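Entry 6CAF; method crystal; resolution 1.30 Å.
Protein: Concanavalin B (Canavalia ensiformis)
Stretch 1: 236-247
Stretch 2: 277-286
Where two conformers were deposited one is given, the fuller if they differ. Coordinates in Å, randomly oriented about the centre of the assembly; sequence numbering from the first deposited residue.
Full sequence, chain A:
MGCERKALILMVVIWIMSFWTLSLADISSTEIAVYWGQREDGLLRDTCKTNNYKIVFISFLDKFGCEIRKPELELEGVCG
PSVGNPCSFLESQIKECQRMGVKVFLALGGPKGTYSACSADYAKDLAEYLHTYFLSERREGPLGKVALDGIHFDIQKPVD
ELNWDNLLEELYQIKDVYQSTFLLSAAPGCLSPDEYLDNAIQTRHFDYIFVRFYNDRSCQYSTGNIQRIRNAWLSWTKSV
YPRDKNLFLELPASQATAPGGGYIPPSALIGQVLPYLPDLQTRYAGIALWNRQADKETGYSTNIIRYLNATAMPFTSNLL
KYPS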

# COMPACT_ATOMS: atom_id res chain seq x y z
N TRP A 236 13.11 -1.30 11.59
CA TRP A 236 12.71 -0.60 10.37
C TRP A 236 13.14 0.87 10.41
O TRP A 236 13.51 1.42 9.36
CB TRP A 236 11.21 -0.76 10.10
CG TRP A 236 10.95 -2.09 9.50
CD1 TRP A 236 10.55 -3.22 10.13
CD2 TRP A 236 11.20 -2.46 8.14
NE1 TRP A 236 10.50 -4.26 9.25
CE2 TRP A 236 10.90 -3.82 8.01
CE3 TRP A 236 11.63 -1.77 7.01
CZ2 TRP A 236 11.02 -4.51 6.82
CZ3 TRP A 236 11.77 -2.45 5.83
CH2 TRP A 236 11.47 -3.80 5.74
N THR A 237 13.11 1.51 11.58
CA THR A 237 13.57 2.89 11.62
C THR A 237 15.04 2.98 11.24
O THR A 237 15.48 3.99 10.71
CB THR A 237 13.36 3.58 12.97
OG1 THR A 237 14.15 2.99 13.99
CG2 THR A 237 11.89 3.62 13.35
N LYS A 238 15.80 1.93 11.53
CA LYS A 238 17.22 1.95 11.15
C LYS A 238 17.45 1.56 9.69
O LYS A 238 18.41 2.01 9.07
CB LYS A 238 18.01 1.00 12.00
CG LYS A 238 17.87 1.27 13.46
CD LYS A 238 18.06 2.73 13.78
CE LYS A 238 18.11 2.89 15.28
NZ LYS A 238 18.25 4.32 15.69
N SER A 239 16.74 0.82 9.18
CA SER A 239 16.77 0.17 7.82
C SER A 239 16.27 1.27 6.77
O SER A 239 16.70 1.24 5.61
CB SER A 239 15.88 -1.09 7.79
OG SER A 239 16.58 -2.31 8.03
N VAL A 240 15.33 2.03 7.07
CA VAL A 240 14.72 2.90 6.10
C VAL A 240 15.26 4.31 6.23
O VAL A 240 15.10 4.98 7.27
CB VAL A 240 13.18 2.94 6.25
CG1 VAL A 240 12.58 4.00 5.32
CG2 VAL A 240 12.60 1.57 6.00
N TYR A 241 15.93 4.75 5.16
CA TYR A 241 16.35 6.11 5.00
C TYR A 241 15.53 6.72 3.88
O TYR A 241 15.10 5.99 2.97
CB TYR A 241 17.82 6.16 4.57
CG TYR A 241 18.81 5.57 5.54
CD1 TYR A 241 19.07 4.19 5.56
CD2 TYR A 241 19.60 6.37 6.35
CE1 TYR A 241 20.00 3.64 6.45
CE2 TYR A 241 20.56 5.82 7.22
CZ TYR A 241 20.75 4.46 7.25
OH TYR A 241 21.66 3.92 8.13
N PRO A 242 15.33 8.04 3.87
CA PRO A 242 15.78 8.99 4.90
C PRO A 242 14.96 8.92 6.17
O PRO A 242 13.94 8.22 6.22
CB PRO A 242 15.58 10.34 4.20
CG PRO A 242 14.42 10.11 3.31
CD PRO A 242 14.55 8.70 2.82
N ARG A 243 15.38 9.68 7.18
CA ARG A 243 14.73 9.64 8.48
C ARG A 243 13.56 10.64 8.54
O ARG A 243 13.48 11.52 9.39
CB ARG A 243 15.74 9.90 9.60
CG ARG A 243 17.00 9.02 9.60
CD ARG A 243 16.80 7.53 9.35
NE ARG A 243 17.93 6.75 9.86
CZ ARG A 243 18.23 5.50 9.52
NH1 ARG A 243 17.51 4.88 8.63
NH2 ARG A 243 19.24 4.86 10.08
N ASP A 244 12.63 10.45 7.63
CA ASP A 244 11.45 11.29 7.48
C ASP A 244 10.23 10.56 8.07
O ASP A 244 10.30 9.41 8.50
CB ASP A 244 11.21 11.59 5.98
CG ASP A 244 12.23 12.50 5.35
OD1 ASP A 244 13.00 13.20 6.05
OD2 ASP A 244 12.24 12.55 4.10
N LYS A 245 9.08 11.22 8.03
CA LYS A 245 7.85 10.63 8.48
C LYS A 245 7.31 9.74 7.38
O LYS A 245 6.40 10.11 6.66
CB LYS A 245 6.88 11.73 8.84
CG LYS A 245 5.74 11.33 9.71
CD LYS A 245 5.05 12.49 10.45
CE LYS A 245 5.98 13.08 11.50
NZ LYS A 245 5.27 13.82 12.58
N ASN A 246 7.91 8.56 7.26
CA ASN A 246 7.70 7.73 6.09
C ASN A 246 7.36 6.28 6.41
O ASN A 246 7.29 5.50 5.47
CB ASN A 246 8.90 7.81 5.15
CG ASN A 246 10.22 7.44 5.79
OD1 ASN A 246 10.28 6.88 6.88
ND2 ASN A 246 11.32 7.75 5.07
N LEU A 247 7.12 5.97 7.69
CA LEU A 247 6.85 4.60 8.11
C LEU A 247 5.42 4.46 8.58
O LEU A 247 4.93 5.24 9.40
CB LEU A 247 7.78 4.16 9.21
CG LEU A 247 9.24 4.12 8.93
CD1 LEU A 247 9.98 3.58 10.15
CD2 LEU A 247 9.51 3.29 7.72
N LEU A 277 6.24 3.31 20.09
CA LEU A 277 7.07 3.07 18.92
C LEU A 277 8.29 3.98 18.95
O LEU A 277 8.14 5.19 19.05
CB LEU A 277 6.27 3.37 17.65
CG LEU A 277 5.08 2.46 17.40
CD1 LEU A 277 4.36 2.92 16.16
CD2 LEU A 277 5.47 0.99 17.34
N PRO A 278 9.50 3.41 18.83
CA PRO A 278 10.66 4.29 18.79
C PRO A 278 10.62 5.32 17.67
O PRO A 278 10.24 5.00 16.56
CB PRO A 278 11.83 3.32 18.62
CG PRO A 278 11.38 2.09 19.32
CD PRO A 278 9.89 2.00 19.04
N ASP A 279 11.03 6.54 17.98
CA ASP A 279 11.02 7.63 17.02
C ASP A 279 9.63 7.91 16.44
O ASP A 279 9.49 8.43 15.34
CB ASP A 279 12.08 7.45 15.91
CG ASP A 279 13.49 7.58 16.42
OD1 ASP A 279 13.73 8.32 17.38
OD2 ASP A 279 14.37 6.95 15.82
N LEU A 280 8.61 7.64 17.25
CA LEU A 280 7.25 7.97 16.93
C LEU A 280 7.12 9.37 16.34
O LEU A 280 6.48 9.57 15.32
CB LEU A 280 6.42 7.87 18.23
CG LEU A 280 4.99 8.36 18.22
CD1 LEU A 280 4.20 7.46 17.31
CD2 LEU A 280 4.37 8.33 19.61
N GLN A 281 7.74 10.35 17.00
CA GLN A 281 7.50 11.72 16.63
C GLN A 281 8.11 12.15 15.31
O GLN A 281 7.70 13.16 14.76
CB GLN A 281 7.95 12.66 17.76
CG GLN A 281 7.23 12.44 19.09
CD GLN A 281 5.71 12.55 18.99
OE1 GLN A 281 5.17 13.30 18.17
NE2 GLN A 281 5.01 11.82 19.85
N THR A 282 9.10 11.41 14.82
CA THR A 282 9.74 11.76 13.57
C THR A 282 9.51 10.77 12.44
O THR A 282 9.65 11.15 11.30
CB THR A 282 11.25 11.96 13.73
OG1 THR A 282 11.82 10.79 14.29
CG2 THR A 282 11.53 13.15 14.65
N ARG A 283 9.15 9.52 12.73
CA ARG A 283 9.09 8.51 11.69
C ARG A 283 7.69 7.99 11.40
O ARG A 283 7.45 7.47 10.33
CB ARG A 283 10.00 7.33 12.02
CG ARG A 283 11.45 7.72 12.20
CD ARG A 283 12.08 8.39 10.99
NE ARG A 283 11.96 7.59 9.79
CZ ARG A 283 12.77 6.58 9.48
NH1 ARG A 283 13.77 6.24 10.29
NH2 ARG A 283 12.58 5.89 8.37
N TYR A 284 6.78 8.06 12.39
CA TYR A 284 5.47 7.45 12.24
C TYR A 284 4.54 8.33 11.40
O TYR A 284 4.25 9.48 11.76
CB TYR A 284 4.85 7.21 13.61
CG TYR A 284 3.40 6.85 13.60
CD1 TYR A 284 2.96 5.58 13.27
CD2 TYR A 284 2.44 7.78 13.92
CE1 TYR A 284 1.61 5.26 13.24
CE2 TYR A 284 1.10 7.48 13.90
CZ TYR A 284 0.69 6.23 13.57
OH TYR A 284 -0.65 5.90 13.55
N ALA A 285 4.03 7.75 10.31
CA ALA A 285 3.11 8.43 9.43
C ALA A 285 1.66 7.98 9.58
O ALA A 285 0.73 8.72 9.24
CB ALA A 285 3.55 8.25 7.99
N GLY A 286 1.45 6.75 10.03
CA GLY A 286 0.08 6.25 10.11
C GLY A 286 0.03 4.75 9.95
O GLY A 286 0.99 4.02 10.24
O HOH W 1 4.89 11.15 13.82
O HOH W 2 5.15 14.58 15.44

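The most unusual feature of this contact is a buried arginine to which no carboxylate of either stretch bonds; the nearer Asp279 oxygen, OD2, lies 5.6 Å from Arg283 NH1. Arg283 reaches into the loop that follows the helix ending at Ser239, and its guanidinium donates to amide oxygens. Arg283 NH1 donates to Thr237 O (2.9 Å), Arg283 NE to Asp244 O (2.8 Å), and Arg283 NH2 to both Val240 O (2.9 Å) and Asn246 OD1 (2.9 Å). Arginine suits this place because its planar group carries several donors pointing in different directions, so one side chain can tie together the helix end and the loop after it. Its three m rotamers, chi1 to chi3, fold the chain back: CA-to-CB points away from the loop, yet the end comes nearer.

Arg243 lies close by, with Arg243 NE 4.2 Å from Arg283 NH1, an approach of like charges. Carbonyl oxygens temper it; Val240 O accepts from Arg243 NH1 (2.8 Å) as well as from Arg283. Asn246 suits its position by having both an acceptor and a donor: while OD1 receives Arg283, Asn246 ND2 bonds to Pro242 O (2.9 Å), bracing the loop. Apolar Leu247 packs CD1 over one face of the Arg283 guanidinium without competing for its hydrogen bonds, and Pro242 O lies over the opposite face.

Beyond the arginine, the backbones join as parallel strands. Leu247 N donates to Arg283 O (3.1 Å), and Ala285 N donates to Leu247 O (2.8 Å), so Leu247 bonds to residues flanking Tyr284, its bridge partner. The small methyl of Ala285 fits against the loop, Ala285 CB lying 3.7 Å from Lys245 O.

At the exposed margin, Lys245 runs past Tyr284, Lys245 CG lying 3.1 Å from Tyr284 O. It has the length to carry its ammonium to Gln281 O, where Lys245 NZ makes a weak hydrogen bond (3.3 Å). A water accepting from Lys245 NZ (3.0 Å) donates to Leu280 O and Tyr284 O, linking the ammonium to carbonyls of the helix and of the strand that follows it.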